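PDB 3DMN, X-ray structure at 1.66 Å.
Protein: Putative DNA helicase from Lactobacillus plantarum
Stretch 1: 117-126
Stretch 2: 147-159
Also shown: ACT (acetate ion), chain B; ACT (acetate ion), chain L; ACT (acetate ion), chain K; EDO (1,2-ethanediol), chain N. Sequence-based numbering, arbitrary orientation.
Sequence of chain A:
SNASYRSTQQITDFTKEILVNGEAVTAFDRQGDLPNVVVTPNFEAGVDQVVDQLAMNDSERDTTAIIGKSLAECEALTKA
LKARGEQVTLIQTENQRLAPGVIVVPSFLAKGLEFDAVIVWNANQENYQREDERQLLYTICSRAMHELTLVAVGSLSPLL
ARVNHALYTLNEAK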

# COMPACT_ATOMS: atom_id res chain seq x y z
N ALA A 117 2.30 5.49 -7.36
CA ALA A 117 2.09 5.51 -5.91
C ALA A 117 1.28 4.28 -5.53
O ALA A 117 0.36 3.86 -6.26
CB ALA A 117 1.35 6.76 -5.51
N VAL A 118 1.62 3.70 -4.39
CA VAL A 118 0.87 2.56 -3.87
C VAL A 118 0.46 2.90 -2.45
O VAL A 118 1.26 3.43 -1.68
CB VAL A 118 1.76 1.27 -3.85
CG1 VAL A 118 1.07 0.15 -3.04
CG2 VAL A 118 2.02 0.80 -5.31
N ILE A 119 -0.77 2.54 -2.12
CA ILE A 119 -1.18 2.50 -0.70
C ILE A 119 -1.42 1.04 -0.34
O ILE A 119 -2.26 0.39 -0.97
CB ILE A 119 -2.46 3.30 -0.49
CG1 ILE A 119 -2.23 4.78 -0.83
CG2 ILE A 119 -3.01 3.13 0.97
CD1 ILE A 119 -3.58 5.60 -0.95
N VAL A 120 -0.63 0.49 0.60
CA VAL A 120 -0.81 -0.88 1.05
C VAL A 120 -1.91 -0.88 2.10
O VAL A 120 -1.78 -0.31 3.17
CB VAL A 120 0.49 -1.47 1.66
CG1 VAL A 120 0.29 -2.91 2.03
CG2 VAL A 120 1.62 -1.33 0.63
N TRP A 121 -3.00 -1.60 1.79
CA TRP A 121 -4.14 -1.59 2.71
C TRP A 121 -3.99 -2.66 3.81
O TRP A 121 -3.93 -3.89 3.56
CB TRP A 121 -5.49 -1.78 1.96
CG TRP A 121 -6.62 -2.00 2.89
CD1 TRP A 121 -7.39 -3.14 3.00
CD2 TRP A 121 -7.08 -1.10 3.90
NE1 TRP A 121 -8.34 -2.98 4.00
CE2 TRP A 121 -8.15 -1.74 4.58
CE3 TRP A 121 -6.72 0.21 4.27
CZ2 TRP A 121 -8.85 -1.11 5.61
CZ3 TRP A 121 -7.41 0.82 5.34
CH2 TRP A 121 -8.46 0.15 5.98
N ASN A 122 -3.95 -2.15 5.03
CA ASN A 122 -4.01 -2.99 6.24
C ASN A 122 -2.81 -3.92 6.39
O ASN A 122 -2.95 -5.15 6.52
CB ASN A 122 -5.33 -3.73 6.40
CG ASN A 122 -5.70 -3.86 7.88
OD1 ASN A 122 -4.91 -3.43 8.71
ND2 ASN A 122 -6.85 -4.49 8.20
N ALA A 123 -1.66 -3.29 6.43
CA ALA A 123 -0.38 -3.95 6.68
C ALA A 123 -0.20 -4.21 8.18
O ALA A 123 0.80 -3.75 8.78
CB ALA A 123 0.77 -3.04 6.18
N ASN A 124 -1.14 -4.95 8.76
CA ASN A 124 -1.19 -5.06 10.20
C ASN A 124 -0.72 -6.43 10.69
O ASN A 124 -0.19 -7.24 9.90
CB ASN A 124 -2.59 -4.73 10.74
CG ASN A 124 -3.62 -5.79 10.37
OD1 ASN A 124 -3.33 -6.71 9.60
ND2 ASN A 124 -4.85 -5.66 10.92
N GLN A 125 -0.86 -6.67 11.98
CA GLN A 125 -0.35 -7.92 12.56
C GLN A 125 -1.20 -9.09 12.08
O GLN A 125 -0.65 -10.14 11.72
CB GLN A 125 -0.44 -7.76 14.08
CG GLN A 125 0.01 -8.88 14.84
CD GLN A 125 -0.12 -8.53 16.31
OE1 GLN A 125 0.65 -7.73 16.83
NE2 GLN A 125 -1.16 -9.07 16.95
N GLU A 126 -2.52 -8.91 12.05
CA GLU A 126 -3.37 -10.04 11.68
C GLU A 126 -3.10 -10.48 10.25
O GLU A 126 -3.09 -11.69 9.97
CB GLU A 126 -4.84 -9.68 11.83
CG GLU A 126 -5.66 -10.95 11.67
CD GLU A 126 -7.10 -10.75 11.97
OE1 GLU A 126 -7.47 -9.65 12.44
OE2 GLU A 126 -7.86 -11.71 11.71
N GLU A 147 6.00 6.70 -4.75
CA GLU A 147 5.41 6.98 -3.42
C GLU A 147 4.83 5.69 -2.85
O GLU A 147 4.17 4.96 -3.54
CB GLU A 147 4.29 8.01 -3.56
CG GLU A 147 3.91 8.70 -2.25
CD GLU A 147 4.92 9.80 -1.85
OE1 GLU A 147 5.68 10.27 -2.73
OE2 GLU A 147 4.92 10.22 -0.67
N LEU A 148 5.13 5.45 -1.58
CA LEU A 148 4.65 4.24 -0.91
C LEU A 148 4.11 4.61 0.46
O LEU A 148 4.80 5.24 1.27
CB LEU A 148 5.80 3.23 -0.78
CG LEU A 148 5.52 1.99 0.07
CD1 LEU A 148 4.40 1.14 -0.56
CD2 LEU A 148 6.83 1.16 0.33
N THR A 149 2.87 4.18 0.71
CA THR A 149 2.17 4.46 1.97
C THR A 149 1.69 3.12 2.47
O THR A 149 1.20 2.33 1.71
CB THR A 149 0.92 5.36 1.75
OG1 THR A 149 1.33 6.61 1.21
CG2 THR A 149 0.21 5.61 3.10
N LEU A 150 1.84 2.88 3.77
CA LEU A 150 1.27 1.67 4.41
C LEU A 150 0.32 2.13 5.48
O LEU A 150 0.68 2.92 6.35
CB LEU A 150 2.34 0.76 5.04
CG LEU A 150 3.24 -0.01 4.08
CD1 LEU A 150 4.28 0.89 3.48
CD2 LEU A 150 3.97 -1.10 4.90
N VAL A 151 -0.90 1.59 5.42
CA VAL A 151 -1.91 1.85 6.47
C VAL A 151 -2.18 0.58 7.21
O VAL A 151 -2.45 -0.43 6.59
CB VAL A 151 -3.24 2.42 5.87
CG1 VAL A 151 -4.30 2.63 6.97
CG2 VAL A 151 -3.00 3.74 5.13
N ALA A 152 -2.11 0.61 8.55
CA ALA A 152 -2.35 -0.62 9.34
C ALA A 152 -3.46 -0.31 10.30
O ALA A 152 -3.48 0.77 10.88
CB ALA A 152 -1.07 -1.00 10.14
N VAL A 153 -4.36 -1.26 10.49
CA VAL A 153 -5.46 -1.13 11.46
C VAL A 153 -5.08 -2.00 12.66
O VAL A 153 -4.95 -3.24 12.56
CB VAL A 153 -6.78 -1.62 10.89
CG1 VAL A 153 -7.87 -1.54 11.98
CG2 VAL A 153 -7.16 -0.72 9.70
N GLY A 154 -4.88 -1.34 13.80
CA GLY A 154 -4.55 -2.02 15.04
C GLY A 154 -3.09 -1.83 15.35
O GLY A 154 -2.68 -0.83 15.94
N SER A 155 -2.28 -2.79 14.91
CA SER A 155 -0.83 -2.74 15.10
C SER A 155 -0.13 -2.96 13.78
O SER A 155 -0.66 -3.65 12.92
CB SER A 155 -0.34 -3.85 16.03
OG SER A 155 -0.79 -3.60 17.38
N LEU A 156 1.04 -2.36 13.65
CA LEU A 156 1.84 -2.59 12.44
C LEU A 156 2.28 -4.06 12.37
O LEU A 156 2.60 -4.69 13.37
CB LEU A 156 3.05 -1.65 12.44
CG LEU A 156 3.85 -1.59 11.14
CD1 LEU A 156 3.03 -1.07 9.95
CD2 LEU A 156 5.10 -0.72 11.38
N SER A 157 2.35 -4.58 11.13
CA SER A 157 2.85 -5.94 10.94
C SER A 157 4.18 -6.13 11.70
O SER A 157 5.11 -5.31 11.53
CB SER A 157 3.12 -6.18 9.45
OG SER A 157 3.88 -7.39 9.35
N PRO A 158 4.32 -7.24 12.43
CA PRO A 158 5.61 -7.51 13.10
C PRO A 158 6.73 -7.77 12.09
O PRO A 158 7.91 -7.67 12.44
CB PRO A 158 5.32 -8.79 13.88
CG PRO A 158 4.17 -9.48 13.12
CD PRO A 158 3.32 -8.27 12.74
N LEU A 159 6.35 -8.09 10.86
CA LEU A 159 7.38 -8.33 9.84
C LEU A 159 8.17 -7.03 9.57
O LEU A 159 9.24 -7.08 8.98
CB LEU A 159 6.75 -8.89 8.55
CG LEU A 159 5.90 -10.15 8.78
CD1 LEU A 159 5.35 -10.60 7.42
CD2 LEU A 159 6.75 -11.26 9.47
C ACT B . -3.72 -6.13 14.25
O ACT B . -2.70 -5.49 14.00
OXT ACT B . -3.95 -7.25 13.74
CH3 ACT B . -4.61 -5.49 15.12
C ACT L . -9.22 -4.50 10.92
O ACT L . -9.82 -4.12 9.88
OXT ACT L . -8.01 -4.83 10.85
CH3 ACT L . -9.94 -4.56 12.23
C ACT K . -9.50 -5.35 5.90
O ACT K . -10.20 -4.98 4.87
OXT ACT K . -8.30 -5.76 5.79
CH3 ACT K . -10.07 -5.30 7.28
C1 EDO N . -0.44 0.15 17.41
O1 EDO N . 0.19 -0.90 18.16
C2 EDO N . -1.21 1.17 18.22
O2 EDO N . -0.88 2.49 17.78
O HOH W 1 1.08 6.46 -1.53
O HOH W 2 -0.50 -5.96 18.66

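Parallel β-strands pair through a staggered ladder in which alternate residues of one strand bond to the residues before and after their partners, and this putative helicase illustrates both the ladder and how side chains extend it once the strand ends. At the start, Ala117 lies beside Glu147, their CB atoms 3.7 Å apart. Val118 then sets the pattern: its N donates to Glu147 O (3.0 Å), and its O accepts from Thr149 N (3.0 Å). That same carbonyl also takes a water proton, and the water reaches Thr149 OG1. Ile119 turns its side chain to the face shared with Thr149 and Val151, its CG2 resting 4.2 Å from Val151 CG2. Val120 repeats the ladder, N to Thr149 O (2.8 Å) and O from Val151 N (3.1 Å), while on the other face its CG2 meets Leu148 CD1 at 3.9 Å and its CB meets Leu150 CG at 3.9 Å. Branched aliphatic residues suit these buried positions, filling space on both faces of the sheet while the N and O of Val118 and Val120 are bonded across to stretch 2.

Trp121 spans further along the sheet: CZ3 lies 4.0 Å from Val151 CG1 and CH2 4.0 Å from Val153 CG2, while its indole nitrogen binds an acetate. At Asn122 phi becomes positive and the regular ladder stops. Its OD1 accepts from Val153 N (2.9 Å), so an amide side chain takes a carbonyl's role. Ala123 N donates to Val151 O (3.0 Å), and Ala123 O receives Ser157 N (2.9 Å); its small CB points toward stretch 2 and packs 4.0 Å from Leu150 CD2. Asn124, in the p rotamer, sends ND2 to Val153 O (2.9 Å). Finally, Gln125 N makes a weak bond to Ser155 O (3.2 Å), and a water links Gln125 OE1 with Ser155 OG. Altogether the contact buries 870 Å², counting both sides.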